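Local coordinates for protein 5-carboxyvanillate decarboxylase (Sphingobium sp. SYK-6, PDB 4ICM) that probably removes a carboxyl group from 5-carboxyvanillate as a manganese-dependent lyase of the amidohydrolase superfamily, at residues Gly51-Val56 against Asp297-Pro302; Leu171-Arg176 against Ile200-Asn205; Ala268-Gly273 against Met293-Tyr298. All coordinates share one frame; numbering follows the deposited sequence.

Interaction 1 of 3, residues Gly51-Val56 against Asp297-Pro302. With MN (manganese (II) ion), chain I.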
ATOM      1  N   GLY A  51     -10.485  24.375 -16.865  1.00 20.70           N
ATOM      2  CA  GLY A  51     -11.824  24.936 -16.813  1.00 17.15           C
ATOM      3  C   GLY A  51     -12.697  24.277 -15.758  1.00 18.45           C
ATOM      4  O   GLY A  51     -13.426  24.951 -15.032  1.00 16.59           O
ATOM      5  N   ARG A  52     -12.609  22.956 -15.658  1.00 15.41           N
ATOM      6  CA  ARG A  52     -13.464  22.210 -14.742  1.00 17.13           C
ATOM      7  C   ARG A  52     -13.033  22.451 -13.305  1.00 18.73           C
ATOM      8  O   ARG A  52     -13.868  22.607 -12.411  1.00 14.14           O
ATOM      9  CB  ARG A  52     -13.421  20.713 -15.061  1.00 21.71           C
ATOM     10  CG  ARG A  52     -13.899  20.360 -16.456  1.00 33.26           C
ATOM     11  CD  ARG A  52     -15.202  19.578 -16.404  1.00 38.08           C
ATOM     12  NE  ARG A  52     -15.005  18.233 -15.876  1.00 38.76           N
ATOM     13  CZ  ARG A  52     -15.934  17.543 -15.220  1.00 41.44           C
ATOM     14  NH1 ARG A  52     -17.131  18.074 -14.996  1.00 40.98           N
ATOM     15  NH2 ARG A  52     -15.658  16.322 -14.781  1.00 38.88           N
ATOM     16  N   LEU A  53     -11.720  22.469 -13.088  1.00 14.69           N
ATOM     17  CA  LEU A  53     -11.173  22.765 -11.772  1.00 14.71           C
ATOM     18  C   LEU A  53     -11.553  24.186 -11.337  1.00 17.75           C
ATOM     19  O   LEU A  53     -11.920  24.411 -10.184  1.00 15.23           O
ATOM     20  CB  LEU A  53      -9.650  22.592 -11.779  1.00 14.98           C
ATOM     21  CG  LEU A  53      -9.120  21.159 -11.846  1.00 17.33           C
ATOM     22  CD1 LEU A  53      -7.630  21.146 -12.165  1.00 14.72           C
ATOM     23  CD2 LEU A  53      -9.368  20.457 -10.528  1.00 13.50           C
ATOM     24  N   SER A  54     -11.479  25.136 -12.268  1.00 16.86           N
ATOM     25  CA  SER A  54     -11.732  26.546 -11.956  1.00 17.02           C
ATOM     26  C   SER A  54     -13.194  26.839 -11.668  1.00 19.52           C
ATOM     27  O   SER A  54     -13.506  27.723 -10.880  1.00 17.16           O
ATOM     28  CB  SER A  54     -11.264  27.455 -13.096  1.00 18.00           C
ATOM     29  OG  SER A  54      -9.868  27.353 -13.270  1.00 24.64           O
ATOM     30  N   ASP A  55     -14.088  26.110 -12.326  1.00 19.22           N
ATOM     31  CA  ASP A  55     -15.515  26.354 -12.174  1.00 18.71           C
ATOM     32  C   ASP A  55     -16.054  25.968 -10.800  1.00 20.45           C
ATOM     33  O   ASP A  55     -15.832  24.849 -10.326  1.00 14.70           O
ATOM     34  CB  ASP A  55     -16.305  25.606 -13.240  1.00 18.27           C
ATOM     35  CG  ASP A  55     -17.763  25.480 -12.880  1.00 22.39           C
ATOM     36  OD1 ASP A  55     -18.442  26.529 -12.828  1.00 27.69           O
ATOM     37  OD2 ASP A  55     -18.226  24.346 -12.639  1.00 25.11           O
ATOM     38  N   VAL A  56     -16.784  26.892 -10.180  1.00 15.79           N
ATOM     39  CA  VAL A  56     -17.448  26.623  -8.908  1.00 15.27           C
ATOM     40  C   VAL A  56     -18.980  26.736  -9.017  1.00 18.80           C
ATOM     41  O   VAL A  56     -19.700  25.822  -8.611  1.00 19.13           O
ATOM     42  CB  VAL A  56     -16.921  27.551  -7.780  1.00 18.28           C
ATOM     43  CG1 VAL A  56     -17.675  27.304  -6.484  1.00 16.89           C
ATOM     44  CG2 VAL A  56     -15.427  27.330  -7.561  1.00 18.84           C
ATOM     45  N   ASP A 297     -14.279  13.449  -5.018  1.00  7.82           N
ATOM     46  CA  ASP A 297     -13.025  13.649  -5.762  1.00  8.23           C
ATOM     47  C   ASP A 297     -13.314  14.256  -7.138  1.00  8.66           C
ATOM     48  O   ASP A 297     -12.685  13.902  -8.133  1.00 12.55           O
ATOM     49  CB  ASP A 297     -12.219  12.348  -5.910  1.00 10.43           C
ATOM     50  CG  ASP A 297     -10.720  12.565  -5.797  1.00 18.46           C
ATOM     51  OD1 ASP A 297     -10.284  13.738  -5.767  1.00 15.35           O
ATOM     52  OD2 ASP A 297      -9.982  11.548  -5.749  1.00 14.02           O
ATOM     53  N   TYR A 298     -14.295  15.156  -7.176  1.00  9.31           N
ATOM     54  CA  TYR A 298     -14.624  15.917  -8.364  1.00  9.46           C
ATOM     55  C   TYR A 298     -13.470  16.892  -8.580  1.00 12.88           C
ATOM     56  O   TYR A 298     -12.891  17.380  -7.613  1.00 13.25           O
ATOM     57  CB  TYR A 298     -15.932  16.682  -8.122  1.00 11.67           C
ATOM     58  CG  TYR A 298     -16.391  17.517  -9.285  1.00 13.22           C
ATOM     59  CD1 TYR A 298     -17.128  16.956 -10.318  1.00 14.19           C
ATOM     60  CD2 TYR A 298     -16.083  18.872  -9.358  1.00 14.17           C
ATOM     61  CE1 TYR A 298     -17.553  17.724 -11.402  1.00 14.77           C
ATOM     62  CE2 TYR A 298     -16.506  19.653 -10.438  1.00 14.52           C
ATOM     63  CZ  TYR A 298     -17.244  19.072 -11.452  1.00 11.51           C
ATOM     64  OH  TYR A 298     -17.667  19.823 -12.523  1.00 11.91           O
ATOM     65  N   PRO A 299     -13.120  17.182  -9.840  1.00 14.31           N
ATOM     66  CA  PRO A 299     -13.713  16.728 -11.101  1.00 10.55           C
ATOM     67  C   PRO A 299     -13.042  15.497 -11.698  1.00 14.73           C
ATOM     68  O   PRO A 299     -13.340  15.120 -12.833  1.00 19.58           O
ATOM     69  CB  PRO A 299     -13.486  17.931 -12.024  1.00 12.05           C
ATOM     70  CG  PRO A 299     -12.180  18.480 -11.560  1.00 19.89           C
ATOM     71  CD  PRO A 299     -12.166  18.288 -10.051  1.00 14.89           C
ATOM     72  N   TYR A 300     -12.140  14.881 -10.945  1.00 15.71           N
ATOM     73  CA  TYR A 300     -11.435  13.703 -11.419  1.00 17.39           C
ATOM     74  C   TYR A 300     -12.362  12.501 -11.407  1.00 17.05           C
ATOM     75  O   TYR A 300     -12.134  11.531 -12.120  1.00 20.43           O
ATOM     76  CB  TYR A 300     -10.184  13.460 -10.567  1.00 19.01           C
ATOM     77  CG  TYR A 300      -9.263  14.658 -10.562  1.00 24.50           C
ATOM     78  CD1 TYR A 300      -8.404  14.903 -11.631  1.00 28.61           C
ATOM     79  CD2 TYR A 300      -9.274  15.563  -9.504  1.00 26.80           C
ATOM     80  CE1 TYR A 300      -7.566  16.010 -11.640  1.00 28.67           C
ATOM     81  CE2 TYR A 300      -8.437  16.674  -9.502  1.00 30.21           C
ATOM     82  CZ  TYR A 300      -7.589  16.894 -10.572  1.00 30.43           C
ATOM     83  OH  TYR A 300      -6.758  17.997 -10.571  1.00 30.55           O
ATOM     84  N   GLN A 301     -13.409  12.581 -10.590  1.00 15.72           N
ATOM     85  CA  GLN A 301     -14.468  11.572 -10.563  1.00 13.59           C
ATOM     86  C   GLN A 301     -15.806  12.273 -10.750  1.00 14.92           C
ATOM     87  O   GLN A 301     -15.975  13.410 -10.292  1.00 15.67           O
ATOM     88  CB  GLN A 301     -14.490  10.833  -9.224  1.00 13.18           C
ATOM     89  CG  GLN A 301     -13.159  10.243  -8.785  1.00 18.34           C
ATOM     90  CD  GLN A 301     -13.166   8.735  -8.825  1.00 13.91           C
ATOM     91  OE1 GLN A 301     -14.206   8.112  -9.069  1.00 15.89           O
ATOM     92  NE2 GLN A 301     -12.011   8.138  -8.582  1.00  7.09           N
ATOM     93  N   PRO A 302     -16.771  11.600 -11.406  1.00 14.28           N
ATOM     94  CA  PRO A 302     -18.100  12.204 -11.596  1.00 15.39           C
ATOM     95  C   PRO A 302     -18.945  12.108 -10.334  1.00 11.49           C
ATOM     96  O   PRO A 302     -18.776  11.168  -9.554  1.00 11.79           O
ATOM     97  CB  PRO A 302     -18.712  11.353 -12.707  1.00 16.50           C
ATOM     98  CG  PRO A 302     -18.060  10.014 -12.547  1.00 16.10           C
ATOM     99  CD  PRO A 302     -16.653  10.294 -12.079  1.00 18.20           C
TER
HETATM  100 MN    MN I 401      -8.341  14.299  -4.952  1.00 13.69          MN
HETATM  101  O   HOH W   1     -16.442  22.247 -12.764  1.00 10.95           O
HETATM  102  O   HOH W   2      -7.046  12.556  -5.656  1.00 15.57           O
HETATM  103  O   HOH W   3      -9.442  16.351  -4.635  1.00  8.88           O
HETATM  104  O   HOH W   4      -7.685  15.038  -6.914  1.00 17.57           O
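The loop that carries the manganese ligand D297 packs here on the end of helix 49-54, where R52 and L53 meet Y298, P299 and Y300. P299 follows a cis peptide bond and sits in the middle of the contact. Its CB lies 3.7 Å above one face of the R52 guanidinium, nearer the border of the group than its middle. The same CB stands over the centre of the Y298 ring. R52 reaches this place because its chain bends at chi2 and chi3 (-112° and -70°) and runs past the proline in the opposite direction. The guanidinium and the Y298 ring are steeply inclined, with planes 77° apart. R52 NH1 comes within 3.1 Å of Y298 OH, but the angle is poor for a hydrogen bond; the arginine forms its salt bridge with E59.

The protein belongs to the amidohydrolase family, built on a TIM barrel. Residues 297-302 follow the last barrel strand, and D297 OD1 binds the manganese at 2.2 Å together with E8 and H174. L53 CD2 touches P299 CD at 3.6 Å. The same methyl is also 3.6 Å from Y300 OH, so it touches both residues. Y300 OH is hydrogen-bonded to T77.

A water ties the helix end to Y298. It donates to R52 O at 2.6 Å and to D55 OD2 at 2.8 Å. It accepts from Y298 OH at 2.7 Å and lies in the plane of that ring, at its edge. D55 OD1, the other carboxylate oxygen, takes the backbone N-H of G58.

Interaction 2 of 3, residues Leu171-Arg176 against Ile200-Asn205. With MN (manganese (II) ion), chain I.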
ATOM      1  N   LEU A 171      -5.997  18.629   9.159  1.00 14.76           N
ATOM      2  CA  LEU A 171      -5.171  18.659   7.945  1.00 12.72           C
ATOM      3  C   LEU A 171      -5.473  17.480   7.033  1.00 10.90           C
ATOM      4  O   LEU A 171      -5.231  16.332   7.402  1.00 10.33           O
ATOM      5  CB  LEU A 171      -3.681  18.629   8.296  1.00 11.94           C
ATOM      6  CG  LEU A 171      -2.736  18.528   7.084  1.00 15.12           C
ATOM      7  CD1 LEU A 171      -2.822  19.785   6.188  1.00 15.81           C
ATOM      8  CD2 LEU A 171      -1.286  18.260   7.513  1.00 12.32           C
ATOM      9  N   TYR A 172      -6.006  17.772   5.848  1.00 10.97           N
ATOM     10  CA  TYR A 172      -6.223  16.770   4.819  1.00 10.40           C
ATOM     11  C   TYR A 172      -4.914  16.595   4.066  1.00 12.05           C
ATOM     12  O   TYR A 172      -4.439  17.536   3.425  1.00 11.28           O
ATOM     13  CB  TYR A 172      -7.317  17.251   3.850  1.00 10.46           C
ATOM     14  CG  TYR A 172      -8.065  16.158   3.116  1.00 12.01           C
ATOM     15  CD1 TYR A 172      -7.389  15.186   2.390  1.00 10.37           C
ATOM     16  CD2 TYR A 172      -9.455  16.102   3.152  1.00 10.65           C
ATOM     17  CE1 TYR A 172      -8.085  14.189   1.709  1.00 10.62           C
ATOM     18  CE2 TYR A 172     -10.155  15.109   2.485  1.00 13.37           C
ATOM     19  CZ  TYR A 172      -9.463  14.154   1.767  1.00 11.05           C
ATOM     20  OH  TYR A 172     -10.151  13.169   1.095  1.00 10.10           O
ATOM     21  N   ILE A 173      -4.320  15.408   4.152  1.00 10.11           N
ATOM     22  CA  ILE A 173      -3.109  15.119   3.399  1.00 10.28           C
ATOM     23  C   ILE A 173      -3.530  14.399   2.130  1.00  9.88           C
ATOM     24  O   ILE A 173      -3.789  13.198   2.129  1.00  9.20           O
ATOM     25  CB  ILE A 173      -2.100  14.268   4.181  1.00 14.56           C
ATOM     26  CG1 ILE A 173      -1.774  14.923   5.520  1.00 10.41           C
ATOM     27  CG2 ILE A 173      -0.840  14.089   3.366  1.00 10.31           C
ATOM     28  CD1 ILE A 173      -0.591  14.255   6.279  1.00 10.32           C
ATOM     29  N   HIS A 174      -3.647  15.181   1.069  1.00 10.34           N
ATOM     30  CA  HIS A 174      -4.115  14.729  -0.230  1.00 10.09           C
ATOM     31  C   HIS A 174      -2.925  14.123  -0.969  1.00 10.15           C
ATOM     32  O   HIS A 174      -1.776  14.418  -0.628  1.00 12.77           O
ATOM     33  CB  HIS A 174      -4.656  15.963  -0.974  1.00 10.69           C
ATOM     34  CG  HIS A 174      -5.290  15.665  -2.294  1.00 11.56           C
ATOM     35  ND1 HIS A 174      -4.556  15.442  -3.441  1.00 11.60           N
ATOM     36  CD2 HIS A 174      -6.592  15.609  -2.665  1.00 10.21           C
ATOM     37  CE1 HIS A 174      -5.378  15.223  -4.450  1.00 12.56           C
ATOM     38  NE2 HIS A 174      -6.619  15.328  -4.006  1.00 16.61           N
ATOM     39  N   PRO A 175      -3.176  13.253  -1.964  1.00  9.74           N
ATOM     40  CA  PRO A 175      -1.998  12.732  -2.658  1.00 11.39           C
ATOM     41  C   PRO A 175      -1.270  13.738  -3.544  1.00 15.57           C
ATOM     42  O   PRO A 175      -1.780  14.811  -3.881  1.00 13.00           O
ATOM     43  CB  PRO A 175      -2.573  11.614  -3.536  1.00 15.37           C
ATOM     44  CG  PRO A 175      -3.782  11.168  -2.806  1.00 15.80           C
ATOM     45  CD  PRO A 175      -4.371  12.433  -2.243  1.00 13.00           C
ATOM     46  N   ARG A 176      -0.073  13.307  -3.929  1.00 15.90           N
ATOM     47  CA  ARG A 176       0.805  13.947  -4.876  1.00 17.17           C
ATOM     48  C   ARG A 176       1.483  12.746  -5.529  1.00 13.18           C
ATOM     49  O   ARG A 176       1.377  11.637  -5.005  1.00 12.82           O
ATOM     50  CB  ARG A 176       1.842  14.710  -4.081  1.00 27.85           C
ATOM     51  CG  ARG A 176       2.199  16.018  -4.620  1.00 30.93           C
ATOM     52  CD  ARG A 176       3.521  16.414  -4.034  1.00 23.21           C
ATOM     53  NE  ARG A 176       4.396  16.828  -5.108  1.00 22.25           N
ATOM     54  CZ  ARG A 176       5.383  17.696  -4.966  1.00 15.26           C
ATOM     55  NH1 ARG A 176       5.624  18.230  -3.773  1.00 17.29           N
ATOM     56  NH2 ARG A 176       6.126  18.019  -6.014  1.00 18.04           N
ATOM     57  N   ILE A 200       0.557   4.973  -2.604  1.00  6.93           N
ATOM     58  CA  ILE A 200       1.812   4.524  -1.996  1.00  7.01           C
ATOM     59  C   ILE A 200       2.556   5.720  -1.387  1.00  7.65           C
ATOM     60  O   ILE A 200       3.065   5.648  -0.266  1.00  9.38           O
ATOM     61  CB  ILE A 200       2.709   3.822  -3.021  1.00  8.57           C
ATOM     62  CG1 ILE A 200       2.045   2.528  -3.519  1.00 10.26           C
ATOM     63  CG2 ILE A 200       4.077   3.522  -2.416  1.00  8.03           C
ATOM     64  CD1 ILE A 200       1.602   1.586  -2.415  1.00  9.86           C
ATOM     65  N   GLU A 201       2.599   6.824  -2.134  1.00  9.14           N
ATOM     66  CA  GLU A 201       3.255   8.055  -1.688  1.00 11.57           C
ATOM     67  C   GLU A 201       2.642   8.593  -0.399  1.00 12.91           C
ATOM     68  O   GLU A 201       3.342   8.904   0.576  1.00  9.09           O
ATOM     69  CB  GLU A 201       3.152   9.108  -2.795  1.00 10.08           C
ATOM     70  CG  GLU A 201       3.249  10.555  -2.341  1.00 12.07           C
ATOM     71  CD  GLU A 201       4.630  10.936  -1.844  1.00 10.79           C
ATOM     72  OE1 GLU A 201       5.605  10.194  -2.119  1.00 13.77           O
ATOM     73  OE2 GLU A 201       4.738  11.985  -1.177  1.00 17.28           O
ATOM     74  N   THR A 202       1.319   8.664  -0.388  1.00  8.51           N
ATOM     75  CA  THR A 202       0.591   9.313   0.691  1.00  8.51           C
ATOM     76  C   THR A 202       0.554   8.441   1.930  1.00 11.50           C
ATOM     77  O   THR A 202       0.751   8.930   3.034  1.00  8.18           O
ATOM     78  CB  THR A 202      -0.840   9.656   0.250  1.00  8.34           C
ATOM     79  OG1 THR A 202      -0.775  10.389  -0.977  1.00 10.22           O
ATOM     80  CG2 THR A 202      -1.537  10.510   1.286  1.00  8.48           C
ATOM     81  N   SER A 203       0.316   7.144   1.748  1.00  7.34           N
ATOM     82  CA  SER A 203       0.281   6.238   2.884  1.00  6.85           C
ATOM     83  C   SER A 203       1.648   6.131   3.535  1.00  7.11           C
ATOM     84  O   SER A 203       1.743   6.016   4.750  1.00  7.01           O
ATOM     85  CB  SER A 203      -0.214   4.846   2.486  1.00  6.17           C
ATOM     86  OG  SER A 203       0.635   4.271   1.517  1.00  8.77           O
ATOM     87  N   THR A 204       2.708   6.179   2.731  1.00  7.94           N
ATOM     88  CA  THR A 204       4.060   6.062   3.291  1.00 11.49           C
ATOM     89  C   THR A 204       4.370   7.281   4.141  1.00  8.31           C
ATOM     90  O   THR A 204       4.922   7.156   5.236  1.00 11.50           O
ATOM     91  CB  THR A 204       5.133   5.844   2.205  1.00  9.74           C
ATOM     92  OG1 THR A 204       4.890   4.582   1.563  1.00 12.50           O
ATOM     93  CG2 THR A 204       6.526   5.834   2.824  1.00 12.99           C
ATOM     94  N   ASN A 205       3.993   8.455   3.630  1.00  8.78           N
ATOM     95  CA  ASN A 205       4.095   9.708   4.376  1.00  9.36           C
ATOM     96  C   ASN A 205       3.440   9.561   5.753  1.00 11.35           C
ATOM     97  O   ASN A 205       4.075   9.798   6.785  1.00  9.40           O
ATOM     98  CB  ASN A 205       3.413  10.838   3.589  1.00  9.78           C
ATOM     99  CG  ASN A 205       3.882  12.234   4.008  1.00 15.58           C
ATOM    100  OD1 ASN A 205       4.488  12.424   5.069  1.00 10.80           O
ATOM    101  ND2 ASN A 205       3.595  13.218   3.162  1.00 11.09           N
TER
HETATM  102 MN    MN I 401      -8.341  14.299  -4.952  1.00 13.69          MN
HETATM  103  O   HOH W   3      -9.442  16.351  -4.635  1.00  8.88           O
HETATM  104  O   HOH W   4      -7.685  15.038  -6.914  1.00 17.57           O
HETATM  105  O   HOH W   2      -7.046  12.556  -5.656  1.00 15.57           O
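The T202 hydroxyl oxygen presses on carbon: its OG1 is 3.1 Å from P175 CA and 3.4 Å from P175 CB. The contact joins barrel strand 171-174 and the turn after it to helix 197-211 in the TIM-barrel fold of the amidohydrolases. T202 OG1 is hydrogen-bonded to Y198 O, one turn back in its own helix. Chi1 (-52° to OG1) sets the hydroxyl beside the backbone N and turns the methyl to the strand, where CG2 lies 3.6 Å from I173 O and 4.2 Å from I173 CG2. The two side chains run past each other in opposite directions.

Further along, E201 CG rests 3.4 Å from R176 O, a buried carbonyl oxygen with no polar partner in the model. The E201 carboxylate is held by S145 and Y151. The R176 guanidinium does not reach this carboxylate (NE to E201 OE2 6.2 Å) and forms a salt bridge with D32.

H174 points away from the helix and binds the manganese through NE2. P175 CD lies over one face of its ring, toward the border. H174 ND1 also fixes the ring: it donates to a lone pair of P175 O at 2.9 Å, N-H...O angle 159°.

Interaction 3 of 3, residues Ala268-Gly273 against Met293-Tyr298. With MN (manganese (II) ion), chain I.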
ATOM      1  N   ALA A 268      -8.811  10.487  10.477  1.00  6.86           N
ATOM      2  CA  ALA A 268     -10.120  10.137   9.953  1.00  6.49           C
ATOM      3  C   ALA A 268      -9.905   9.929   8.466  1.00  7.77           C
ATOM      4  O   ALA A 268      -8.889  10.365   7.919  1.00  8.21           O
ATOM      5  CB  ALA A 268     -11.120  11.263  10.210  1.00 10.52           C
ATOM      6  N   ILE A 269     -10.829   9.248   7.796  1.00  5.93           N
ATOM      7  CA  ILE A 269     -10.610   8.941   6.396  1.00  5.81           C
ATOM      8  C   ILE A 269     -11.808   9.360   5.565  1.00  7.66           C
ATOM      9  O   ILE A 269     -12.881   9.644   6.106  1.00  7.34           O
ATOM     10  CB  ILE A 269     -10.353   7.421   6.147  1.00  5.21           C
ATOM     11  CG1 ILE A 269     -11.640   6.617   6.327  1.00  4.72           C
ATOM     12  CG2 ILE A 269      -9.259   6.884   7.067  1.00  5.40           C
ATOM     13  CD1 ILE A 269     -11.548   5.163   5.751  1.00  4.17           C
ATOM     14  N   THR A 270     -11.618   9.415   4.252  1.00  5.86           N
ATOM     15  CA  THR A 270     -12.749   9.618   3.352  1.00  7.63           C
ATOM     16  C   THR A 270     -12.809   8.557   2.259  1.00 11.36           C
ATOM     17  O   THR A 270     -11.835   7.842   2.031  1.00  5.79           O
ATOM     18  CB  THR A 270     -12.774  11.020   2.707  1.00 10.84           C
ATOM     19  OG1 THR A 270     -11.987  11.011   1.509  1.00  6.56           O
ATOM     20  CG2 THR A 270     -12.259  12.080   3.681  1.00  6.96           C
ATOM     21  N   THR A 271     -13.951   8.480   1.576  1.00  8.80           N
ATOM     22  CA  THR A 271     -14.199   7.436   0.582  1.00  7.83           C
ATOM     23  C   THR A 271     -13.886   7.854  -0.858  1.00  9.90           C
ATOM     24  O   THR A 271     -14.286   7.171  -1.789  1.00  7.97           O
ATOM     25  CB  THR A 271     -15.674   6.992   0.600  1.00  4.39           C
ATOM     26  OG1 THR A 271     -16.497   8.067   0.127  1.00  4.74           O
ATOM     27  CG2 THR A 271     -16.109   6.594   2.005  1.00  6.54           C
ATOM     28  N   SER A 272     -13.175   8.962  -1.044  1.00  6.90           N
ATOM     29  CA  SER A 272     -12.886   9.466  -2.389  1.00  7.97           C
ATOM     30  C   SER A 272     -12.266   8.393  -3.264  1.00  9.68           C
ATOM     31  O   SER A 272     -11.309   7.752  -2.875  1.00  6.37           O
ATOM     32  CB  SER A 272     -11.945  10.664  -2.330  1.00  8.22           C
ATOM     33  OG  SER A 272     -10.771  10.335  -1.605  1.00  8.51           O
ATOM     34  N   GLY A 273     -12.823   8.188  -4.446  1.00  6.13           N
ATOM     35  CA  GLY A 273     -12.238   7.243  -5.374  1.00  6.78           C
ATOM     36  C   GLY A 273     -12.283   5.789  -4.960  1.00  5.27           C
ATOM     37  O   GLY A 273     -11.610   4.966  -5.570  1.00  5.07           O
ATOM     38  N   MET A 293     -15.651   9.508   6.292  1.00  6.09           N
ATOM     39  CA  MET A 293     -16.413  10.562   5.636  1.00  9.05           C
ATOM     40  C   MET A 293     -16.566  10.305   4.144  1.00  7.89           C
ATOM     41  O   MET A 293     -15.688   9.735   3.511  1.00  8.32           O
ATOM     42  CB  MET A 293     -15.715  11.912   5.840  1.00  8.78           C
ATOM     43  CG  MET A 293     -15.756  12.458   7.272  1.00  6.72           C
ATOM     44  SD  MET A 293     -14.771  13.973   7.436  1.00  8.28           S
ATOM     45  CE  MET A 293     -13.125  13.286   7.630  1.00  8.29           C
ATOM     46  N   TRP A 294     -17.681  10.754   3.577  1.00  7.69           N
ATOM     47  CA  TRP A 294     -17.908  10.613   2.155  1.00  8.24           C
ATOM     48  C   TRP A 294     -17.211  11.734   1.383  1.00  8.80           C
ATOM     49  O   TRP A 294     -17.020  12.848   1.886  1.00 10.02           O
ATOM     50  CB  TRP A 294     -19.414  10.610   1.882  1.00  8.48           C
ATOM     51  CG  TRP A 294     -19.815  10.593   0.434  1.00  6.58           C
ATOM     52  CD1 TRP A 294     -19.769   9.527  -0.423  1.00  5.02           C
ATOM     53  CD2 TRP A 294     -20.365  11.690  -0.309  1.00  6.91           C
ATOM     54  NE1 TRP A 294     -20.245   9.904  -1.663  1.00  7.87           N
ATOM     55  CE2 TRP A 294     -20.609  11.229  -1.616  1.00  5.71           C
ATOM     56  CE3 TRP A 294     -20.661  13.033   0.008  1.00  7.45           C
ATOM     57  CZ2 TRP A 294     -21.154  12.048  -2.615  1.00  8.15           C
ATOM     58  CZ3 TRP A 294     -21.194  13.851  -0.991  1.00  9.91           C
ATOM     59  CH2 TRP A 294     -21.433  13.351  -2.284  1.00 11.52           C
ATOM     60  N   ALA A 295     -16.815  11.419   0.160  1.00  6.77           N
ATOM     61  CA  ALA A 295     -16.248  12.405  -0.749  1.00  7.12           C
ATOM     62  C   ALA A 295     -16.507  11.963  -2.183  1.00  9.24           C
ATOM     63  O   ALA A 295     -16.897  10.815  -2.430  1.00  9.96           O
ATOM     64  CB  ALA A 295     -14.753  12.590  -0.489  1.00  6.96           C
ATOM     65  N   ILE A 296     -16.297  12.877  -3.120  1.00  8.00           N
ATOM     66  CA  ILE A 296     -16.491  12.584  -4.530  1.00  7.31           C
ATOM     67  C   ILE A 296     -15.167  12.484  -5.273  1.00  7.23           C
ATOM     68  O   ILE A 296     -14.971  11.551  -6.054  1.00 10.95           O
ATOM     69  CB  ILE A 296     -17.339  13.667  -5.211  1.00 10.53           C
ATOM     70  CG1 ILE A 296     -18.727  13.749  -4.577  1.00 13.54           C
ATOM     71  CG2 ILE A 296     -17.462  13.387  -6.710  1.00 11.21           C
ATOM     72  CD1 ILE A 296     -19.546  14.958  -5.073  1.00  9.18           C
ATOM     73  N   ASP A 297     -14.279  13.449  -5.018  1.00  7.82           N
ATOM     74  CA  ASP A 297     -13.025  13.649  -5.762  1.00  8.23           C
ATOM     75  C   ASP A 297     -13.314  14.256  -7.138  1.00  8.66           C
ATOM     76  O   ASP A 297     -12.685  13.902  -8.133  1.00 12.55           O
ATOM     77  CB  ASP A 297     -12.219  12.348  -5.910  1.00 10.43           C
ATOM     78  CG  ASP A 297     -10.720  12.565  -5.797  1.00 18.46           C
ATOM     79  OD1 ASP A 297     -10.284  13.738  -5.767  1.00 15.35           O
ATOM     80  OD2 ASP A 297      -9.982  11.548  -5.749  1.00 14.02           O
ATOM     81  N   TYR A 298     -14.295  15.156  -7.176  1.00  9.31           N
ATOM     82  CA  TYR A 298     -14.624  15.917  -8.364  1.00  9.46           C
ATOM     83  C   TYR A 298     -13.470  16.892  -8.580  1.00 12.88           C
ATOM     84  O   TYR A 298     -12.891  17.380  -7.613  1.00 13.25           O
ATOM     85  CB  TYR A 298     -15.932  16.682  -8.122  1.00 11.67           C
ATOM     86  CG  TYR A 298     -16.391  17.517  -9.285  1.00 13.22           C
ATOM     87  CD1 TYR A 298     -17.128  16.956 -10.318  1.00 14.19           C
ATOM     88  CD2 TYR A 298     -16.083  18.872  -9.358  1.00 14.17           C
ATOM     89  CE1 TYR A 298     -17.553  17.724 -11.402  1.00 14.77           C
ATOM     90  CE2 TYR A 298     -16.506  19.653 -10.438  1.00 14.52           C
ATOM     91  CZ  TYR A 298     -17.244  19.072 -11.452  1.00 11.51           C
ATOM     92  OH  TYR A 298     -17.667  19.823 -12.523  1.00 11.91           O
TER
HETATM   93 MN    MN I 401      -8.341  14.299  -4.952  1.00 13.69          MN
HETATM   94  O   HOH W   5     -17.083   8.129  -2.468  1.00 10.24           O
HETATM   95  O   HOH W   6     -15.409   9.007  -5.338  1.00 10.05           O
HETATM   96  O   HOH W   2      -7.046  12.556  -5.656  1.00 15.57           O
HETATM   97  O   HOH W   3      -9.442  16.351  -4.635  1.00  8.88           O
HETATM   98  O   HOH W   4      -7.685  15.038  -6.914  1.00 17.57           O
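M293 and T270 pair as parallel neighbours, with their CA atoms 4.4 Å apart. M293 N donates to I269 O at 2.8 Å, and T271 N donates to M293 O at 2.9 Å. T270 CA also approaches M293 O, at 2.9 Å, in a CA-H...O contact. The T270 and M293 side chains share one sheet face. The M293 chain is extended at chi2 (175°) and bends at chi3, which brings CE to 3.8 Å from A268 CB. Helix 317-331 packs on this methionine.

The pairing joins strands 267-270 and 292-293, the last two of the TIM barrel. Beyond the regular pairing, T271 OG1 accepts a weak bond from A295 N at 3.4 Å. It also shares a water with A295 O. W294 CD1 is close to T271 OG1, while NE1 is hydrogen-bonded to A306 O in helix 303-311. A295 CB touches both T270 OG1 and S272 CB, which lie on one side of it. T270 OG1 is hydrogen-bonded to Y172 OH. A second water links G273 N to I296 O.

Toward the metal, S272 CB lies 4.0 Å from D297 CB. S272 OG is hydrogen-bonded to H227 N and to the metal ligand E8. H227 NE2 is hydrogen-bonded to D297 OD2, the oxygen not on the manganese. E9 of strand 5-11 accepts the backbone N-H groups of I296 and D297 with OE1 and of Y298 with OE2.

All three contacts reach one manganese ion. Interaction 2 supplies H174, while interactions 1 and 3 share D297; E8 completes the protein ligands and three waters add to the shell. Interactions 1 and 3 overlap at D297 and Y298, with centres about 14 Å apart. They also touch directly, Q301 CB lying 3.3 Å from I296 O. Interactions 2 and 3 are joined at Y172 OH, which is 2.9 Å from T270 OG1 in a probable hydrogen bond. Y172 is also hydrogen-bonded to E8. Interactions 1 and 2 do not touch: their centres are about 20 Å apart and their nearest atoms about 4 Å. The metal site connects them. Both also reach the second subunit.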